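PDB 3RKL: stiv-a81 from Sulfolobus Turreted Icosahedral Virus, which is of unknown function but folds into a small sheet and a pair of helices that probably pack with other copies into a four-helix bundle. Local coordinates for residues N11-G16 with F20-L25; K41-L46 with E51-E56. The protein carries 1 engineered substitution. One frame throughout, in Å; residues are numbered along the deposited sequence.

Interaction 1: residues N11-G16 with F20-L25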
loop_
_atom_site.group_PDB
_atom_site.type_symbol
_atom_site.label_atom_id
_atom_site.label_comp_id
_atom_site.label_asym_id
_atom_site.label_seq_id
_atom_site.Cartn_x
_atom_site.Cartn_y
_atom_site.Cartn_z
ATOM N N ASN A 11 -33.389 0.901 1.134
ATOM C CA ASN A 11 -31.935 0.789 1.319
ATOM C C ASN A 11 -31.454 -0.664 1.409
ATOM O O ASN A 11 -30.349 -0.936 1.884
ATOM C CB ASN A 11 -31.504 1.565 2.564
ATOM C CG ASN A 11 -32.100 1.003 3.837
ATOM O OD1 ASN A 11 -33.231 0.513 3.842
ATOM N ND2 ASN A 11 -31.346 1.075 4.927
ATOM N N THR A 12 -32.276 -1.589 0.926
ATOM C CA THR A 12 -31.991 -3.015 1.032
ATOM C C THR A 12 -31.918 -3.639 -0.347
ATOM O O THR A 12 -32.757 -3.374 -1.205
ATOM C CB THR A 12 -33.080 -3.761 1.826
ATOM O OG1 THR A 12 -33.207 -3.186 3.128
ATOM C CG2 THR A 12 -32.726 -5.235 1.977
ATOM N N ILE A 13 -30.904 -4.469 -0.547
ATOM C CA ILE A 13 -30.767 -5.227 -1.777
ATOM C C ILE A 13 -31.263 -6.640 -1.531
ATOM O O ILE A 13 -30.941 -7.249 -0.506
ATOM C CB ILE A 13 -29.305 -5.258 -2.248
ATOM C CG1 ILE A 13 -28.818 -3.829 -2.497
ATOM C CG2 ILE A 13 -29.167 -6.108 -3.514
ATOM C CD1 ILE A 13 -27.331 -3.675 -2.380
ATOM N N GLU A 14 -32.046 -7.154 -2.480
ATOM C CA GLU A 14 -32.593 -8.496 -2.398
ATOM C C GLU A 14 -32.011 -9.282 -3.553
ATOM O O GLU A 14 -32.153 -8.873 -4.700
ATOM C CB GLU A 14 -34.124 -8.459 -2.488
ATOM C CG GLU A 14 -34.790 -7.937 -1.218
ATOM C CD GLU A 14 -36.213 -7.423 -1.426
ATOM O OE1 GLU A 14 -36.859 -7.078 -0.412
ATOM O OE2 GLU A 14 -36.683 -7.355 -2.583
ATOM N N TYR A 15 -31.327 -10.381 -3.236
ATOM C CA TYR A 15 -30.678 -11.227 -4.254
ATOM C C TYR A 15 -30.322 -12.610 -3.693
ATOM O O TYR A 15 -29.908 -12.731 -2.544
ATOM C CB TYR A 15 -29.394 -10.546 -4.775
ATOM C CG TYR A 15 -28.790 -11.187 -6.011
ATOM C CD1 TYR A 15 -29.338 -10.965 -7.282
ATOM C CD2 TYR A 15 -27.660 -12.021 -5.919
ATOM C CE1 TYR A 15 -28.780 -11.561 -8.422
ATOM C CE2 TYR A 15 -27.103 -12.619 -7.048
ATOM C CZ TYR A 15 -27.657 -12.384 -8.299
ATOM O OH TYR A 15 -27.093 -12.971 -9.413
ATOM N N GLY A 16 -30.477 -13.643 -4.516
ATOM C CA GLY A 16 -30.010 -15.007 -4.183
ATOM C C GLY A 16 -30.307 -15.525 -2.778
ATOM O O GLY A 16 -29.409 -16.018 -2.080
ATOM N N PHE A 20 -29.585 -7.533 1.873
ATOM C CA PHE A 20 -28.395 -6.790 2.300
ATOM C C PHE A 20 -28.714 -5.307 2.475
ATOM O O PHE A 20 -29.119 -4.643 1.524
ATOM C CB PHE A 20 -27.281 -6.962 1.276
ATOM C CG PHE A 20 -25.939 -6.477 1.744
ATOM C CD1 PHE A 20 -25.132 -7.291 2.529
ATOM C CD2 PHE A 20 -25.468 -5.225 1.382
ATOM C CE1 PHE A 20 -23.885 -6.854 2.953
ATOM C CE2 PHE A 20 -24.226 -4.785 1.810
ATOM C CZ PHE A 20 -23.437 -5.604 2.595
ATOM N N VAL A 21 -28.542 -4.814 3.701
ATOM C CA VAL A 21 -28.918 -3.446 4.057
ATOM C C VAL A 21 -27.725 -2.507 4.039
ATOM O O VAL A 21 -26.715 -2.752 4.702
ATOM C CB VAL A 21 -29.571 -3.400 5.449
ATOM C CG1 VAL A 21 -29.953 -1.966 5.806
ATOM C CG2 VAL A 21 -30.789 -4.318 5.487
ATOM N N LEU A 22 -27.850 -1.427 3.270
ATOM C CA LEU A 22 -26.829 -0.394 3.220
ATOM C C LEU A 22 -27.178 0.697 4.227
ATOM O O LEU A 22 -28.353 0.991 4.450
ATOM C CB LEU A 22 -26.706 0.181 1.802
ATOM C CG LEU A 22 -26.091 -0.714 0.717
ATOM C CD1 LEU A 22 -24.736 -1.274 1.141
ATOM C CD2 LEU A 22 -27.022 -1.839 0.303
ATOM N N SER A 23 -26.163 1.272 4.860
ATOM C CA SER A 23 -26.385 2.325 5.872
ATOM C C SER A 23 -25.550 3.596 5.684
ATOM O O SER A 23 -25.896 4.655 6.216
ATOM C CB SER A 23 -26.139 1.761 7.276
ATOM O OG SER A 23 -24.755 1.555 7.509
ATOM N N ASN A 24 -24.431 3.483 4.980
ATOM C CA ASN A 24 -23.585 4.627 4.673
ATOM C C ASN A 24 -22.998 4.388 3.305
ATOM O O ASN A 24 -21.953 3.750 3.203
ATOM C CB ASN A 24 -22.472 4.761 5.720
ATOM C CG ASN A 24 -21.592 5.986 5.501
ATOM O OD1 ASN A 24 -21.546 6.563 4.409
ATOM N ND2 ASN A 24 -20.876 6.381 6.547
ATOM N N LEU A 25 -23.671 4.882 2.264
ATOM C CA LEU A 25 -23.329 4.500 0.888
ATOM C C LEU A 25 -21.870 4.777 0.533
ATOM O O LEU A 25 -21.194 3.905 -0.015
ATOM C CB LEU A 25 -24.267 5.134 -0.140
ATOM C CG LEU A 25 -25.716 4.646 -0.127
ATOM C CD1 LEU A 25 -26.562 5.376 -1.169
ATOM C CD2 LEU A 25 -25.770 3.128 -0.351
#
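Ile-13 and Phe-20 face each other as an antiparallel hydrogen-bonded pair, exchanging two backbone bonds: Ile-13 N gives to Phe-20 O at 2.7 Å, and Phe-20 N gives to Ile-13 O at 2.8 Å. One step along, Thr-12 and Val-21 form a non-hydrogen-bonded pair. On their face of the sheet Val-21 CG2 lies 3.6 Å from Thr-12 OG1. Thr-12 CA makes a CA-H...O contact with Phe-20 O, which also accepts the amide of Ile-13. Ladder-like bonding outlasts the strand: Leu-22 N reaches Asn-11 O at 2.9 Å. Asn-11 adds a side-chain bond beside it. With chi1 at 63°, CG sits between the backbone N and the carbonyl carbon, and the amide swings across so that ND2 donates to Leu-22 O at 3.0 Å. That bond is bent at the hydrogen (142°), and its acceptor lies 26° out of the amide plane. The same ND2 also touches Val-21 CG1. Asn-11 therefore holds both the backbone N-H and the C=O of Leu-22, the first by its own carbonyl and the second by its side-chain amide, extending the hairpin past its last beta pair. On the other face, Ile-13 CD1 presses against Leu-22 CD2 at 3.3 Å, tighter than normal carbon contact, and also approaches the Phe-20 ring obliquely. Along the sheet Ile-13 touches Ile-6 of strand 3-9, and Phe-20 faces the helices, packing on Leu-32 of helix 25-46, stacking with Tyr-67 of helix 55-80 and meeting the ring of Tyr-49 of a second subunit. After Leu-22 the chain turns through the N-cap Asn-24 directly into helix 25-46. Strand 12-15 is the middle of the three strands, between 3-9 and 18-21.

Interaction 2: residues K41-L46 with E51-E56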
loop_
_atom_site.group_PDB
_atom_site.type_symbol
_atom_site.label_atom_id
_atom_site.label_comp_id
_atom_site.label_asym_id
_atom_site.label_seq_id
_atom_site.Cartn_x
_atom_site.Cartn_y
_atom_site.Cartn_z
ATOM N N LYS A 41 -8.516 -11.733 -5.427
ATOM C CA LYS A 41 -7.096 -11.990 -5.254
ATOM C C LYS A 41 -6.841 -13.278 -4.485
ATOM O O LYS A 41 -5.870 -13.979 -4.760
ATOM C CB LYS A 41 -6.410 -10.838 -4.517
ATOM C CG LYS A 41 -4.894 -10.965 -4.516
ATOM C CD LYS A 41 -4.199 -9.600 -4.401
ATOM C CE LYS A 41 -2.895 -9.561 -5.182
ATOM N NZ LYS A 41 -3.112 -9.653 -6.656
ATOM N N LEU A 42 -7.696 -13.567 -3.511
ATOM C CA LEU A 42 -7.578 -14.802 -2.729
ATOM C C LEU A 42 -7.824 -16.027 -3.616
ATOM O O LEU A 42 -7.119 -17.016 -3.519
ATOM C CB LEU A 42 -8.573 -14.790 -1.571
ATOM C CG LEU A 42 -8.655 -16.078 -0.750
ATOM C CD1 LEU A 42 -7.309 -16.436 -0.102
ATOM C CD2 LEU A 42 -9.746 -15.931 0.294
ATOM N N ILE A 43 -8.841 -15.949 -4.464
ATOM C CA ILE A 43 -9.124 -17.036 -5.403
ATOM C C ILE A 43 -7.911 -17.269 -6.308
ATOM O O ILE A 43 -7.495 -18.407 -6.523
ATOM C CB ILE A 43 -10.401 -16.760 -6.200
ATOM C CG1 ILE A 43 -11.617 -16.852 -5.284
ATOM C CG2 ILE A 43 -10.523 -17.730 -7.377
ATOM C CD1 ILE A 43 -12.895 -16.331 -5.910
ATOM N N GLU A 44 -7.318 -16.183 -6.796
ATOM C CA GLU A 44 -6.140 -16.269 -7.647
ATOM C C GLU A 44 -4.988 -16.997 -6.955
ATOM O O GLU A 44 -4.341 -17.869 -7.535
ATOM C CB GLU A 44 -5.680 -14.870 -8.049
ATOM C CG GLU A 44 -4.527 -14.887 -9.033
ATOM C CD GLU A 44 -3.935 -13.518 -9.308
ATOM O OE1 GLU A 44 -4.406 -12.507 -8.751
ATOM O OE2 GLU A 44 -2.959 -13.465 -10.075
ATOM N N LYS A 45 -4.740 -16.627 -5.704
ATOM C CA LYS A 45 -3.631 -17.188 -4.953
ATOM C C LYS A 45 -3.891 -18.647 -4.588
ATOM O O LYS A 45 -2.989 -19.485 -4.681
ATOM C CB LYS A 45 -3.364 -16.365 -3.677
ATOM C CG LYS A 45 -2.802 -14.967 -3.953
ATOM C CD LYS A 45 -1.548 -14.982 -4.830
ATOM C CE LYS A 45 -1.007 -13.568 -5.025
ATOM N NZ LYS A 45 0.286 -13.559 -5.765
ATOM N N LEU A 46 -5.126 -18.959 -4.204
ATOM C CA LEU A 46 -5.474 -20.349 -3.868
ATOM C C LEU A 46 -5.367 -21.244 -5.094
ATOM O O LEU A 46 -5.047 -22.432 -4.986
ATOM C CB LEU A 46 -6.875 -20.452 -3.275
ATOM C CG LEU A 46 -7.036 -19.966 -1.838
ATOM C CD1 LEU A 46 -8.505 -19.904 -1.478
ATOM C CD2 LEU A 46 -6.287 -20.876 -0.879
ATOM N N GLU A 51 -6.679 -27.328 -7.440
ATOM C CA GLU A 51 -7.326 -27.587 -8.721
ATOM C C GLU A 51 -8.706 -26.937 -8.738
ATOM O O GLU A 51 -9.056 -26.246 -9.695
ATOM C CB GLU A 51 -7.429 -29.087 -8.987
ATOM C CG GLU A 51 -6.080 -29.742 -9.284
ATOM C CD GLU A 51 -6.209 -31.133 -9.875
ATOM O OE1 GLU A 51 -6.951 -31.295 -10.866
ATOM O OE2 GLU A 51 -5.558 -32.064 -9.355
ATOM N N GLU A 52 -9.461 -27.140 -7.658
ATOM C CA GLU A 52 -10.787 -26.538 -7.477
ATOM C C GLU A 52 -10.811 -25.659 -6.240
ATOM O O GLU A 52 -10.740 -26.162 -5.120
ATOM C CB GLU A 52 -11.858 -27.625 -7.300
ATOM C CG GLU A 52 -12.196 -28.422 -8.554
ATOM C CD GLU A 52 -13.274 -27.765 -9.408
ATOM O OE1 GLU A 52 -14.204 -28.476 -9.847
ATOM O OE2 GLU A 52 -13.192 -26.542 -9.640
ATOM N N VAL A 53 -10.920 -24.349 -6.434
ATOM C CA VAL A 53 -11.144 -23.441 -5.318
ATOM C C VAL A 53 -12.614 -23.537 -4.879
ATOM O O VAL A 53 -13.517 -23.643 -5.717
ATOM C CB VAL A 53 -10.736 -22.004 -5.683
ATOM C CG1 VAL A 53 -11.101 -21.030 -4.565
ATOM C CG2 VAL A 53 -9.244 -21.954 -5.966
ATOM N N ASP A 54 -12.843 -23.541 -3.566
ATOM C CA ASP A 54 -14.204 -23.718 -3.018
ATOM C C ASP A 54 -15.232 -22.804 -3.683
ATOM O O ASP A 54 -15.018 -21.589 -3.802
ATOM C CB ASP A 54 -14.227 -23.472 -1.511
ATOM C CG ASP A 54 -13.651 -24.633 -0.709
ATOM O OD1 ASP A 54 -13.543 -25.760 -1.245
ATOM O OD2 ASP A 54 -13.308 -24.407 0.470
ATOM N N THR A 55 -16.351 -23.400 -4.100
ATOM C CA THR A 55 -17.450 -22.674 -4.744
ATOM C C THR A 55 -17.976 -21.541 -3.882
ATOM O O THR A 55 -18.450 -20.528 -4.405
ATOM C CB THR A 55 -18.635 -23.615 -5.071
ATOM O OG1 THR A 55 -18.187 -24.657 -5.942
ATOM C CG2 THR A 55 -19.760 -22.842 -5.745
ATOM N N GLU A 56 -17.900 -21.712 -2.563
ATOM C CA GLU A 56 -18.336 -20.669 -1.641
ATOM C C GLU A 56 -17.614 -19.350 -1.894
ATOM O O GLU A 56 -18.223 -18.287 -1.764
ATOM C CB GLU A 56 -18.123 -21.083 -0.183
ATOM C CG GLU A 56 -18.682 -20.094 0.830
ATOM C CD GLU A 56 -20.170 -19.828 0.637
ATOM O OE1 GLU A 56 -20.975 -20.747 0.895
ATOM O OE2 GLU A 56 -20.532 -18.698 0.229
#
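Val-53 is met by Leu-46 and Ile-43, the residues of helix 25-46 that touch the incoming chain. Following 51-56 in order, Glu-51 and Glu-52 point away from the helix, and the carboxylate of Glu-52 comes close to that of Glu-79 in a third subunit. Val-53 then turns its side chain inward and supplies the contact from this segment. Its CG2 lies 3.9 Å from Leu-46 CB and 4.0 Å from Ile-43 O. With CG1 anti to the backbone N (chi1 174°), the other branch is directed to the leucine end and the isoleucine stem: Val-53 CG1 is 4.2 Å from Leu-46 CD1 and 4.3 Å from Ile-43 CG1. The valine and leucine side chains cross at about a right angle. No hydrogen bond joins the two segments, and the touching residues are all buried, so apolar contact links them here. Ile-43 O has a polar partner in Ser-47 OG. Past Val-53, Asp-54 approaches Glu-56 of a second subunit, two like charges close together, and by Glu-56 the chain is in helix 55-80. Ile-43 and Leu-46 both continue onto Leu-57 of that helix, while Val-53 touches Tyr-58. Apolar contact across the connection of two antiparallel helices is characteristic of a helical hairpin, here within a predicted coiled coil and consistent with the four-helix bundle of this protein.

How the interactions relate
Interaction 1 is complete before the chain reaches interaction 2, and the two flank the centre of the subunit from opposite sides. Their centres are 26 Å apart, and their nearest atoms, about 10 Å apart, do not touch. Helix 25-46 connects them: it starts at the end of segment 20-25 and finishes with segment 41-46. Interaction 1 thus belongs to the hairpin of the three-stranded sheet feeding into that helix, and interaction 2 to the turn leading out of it into helix 55-80. The latter helix runs back toward the sheet, where Tyr-67 and Met-74 meet residues of interaction 1, so helix 55-80, which begins at interaction 2, also meets interaction 1.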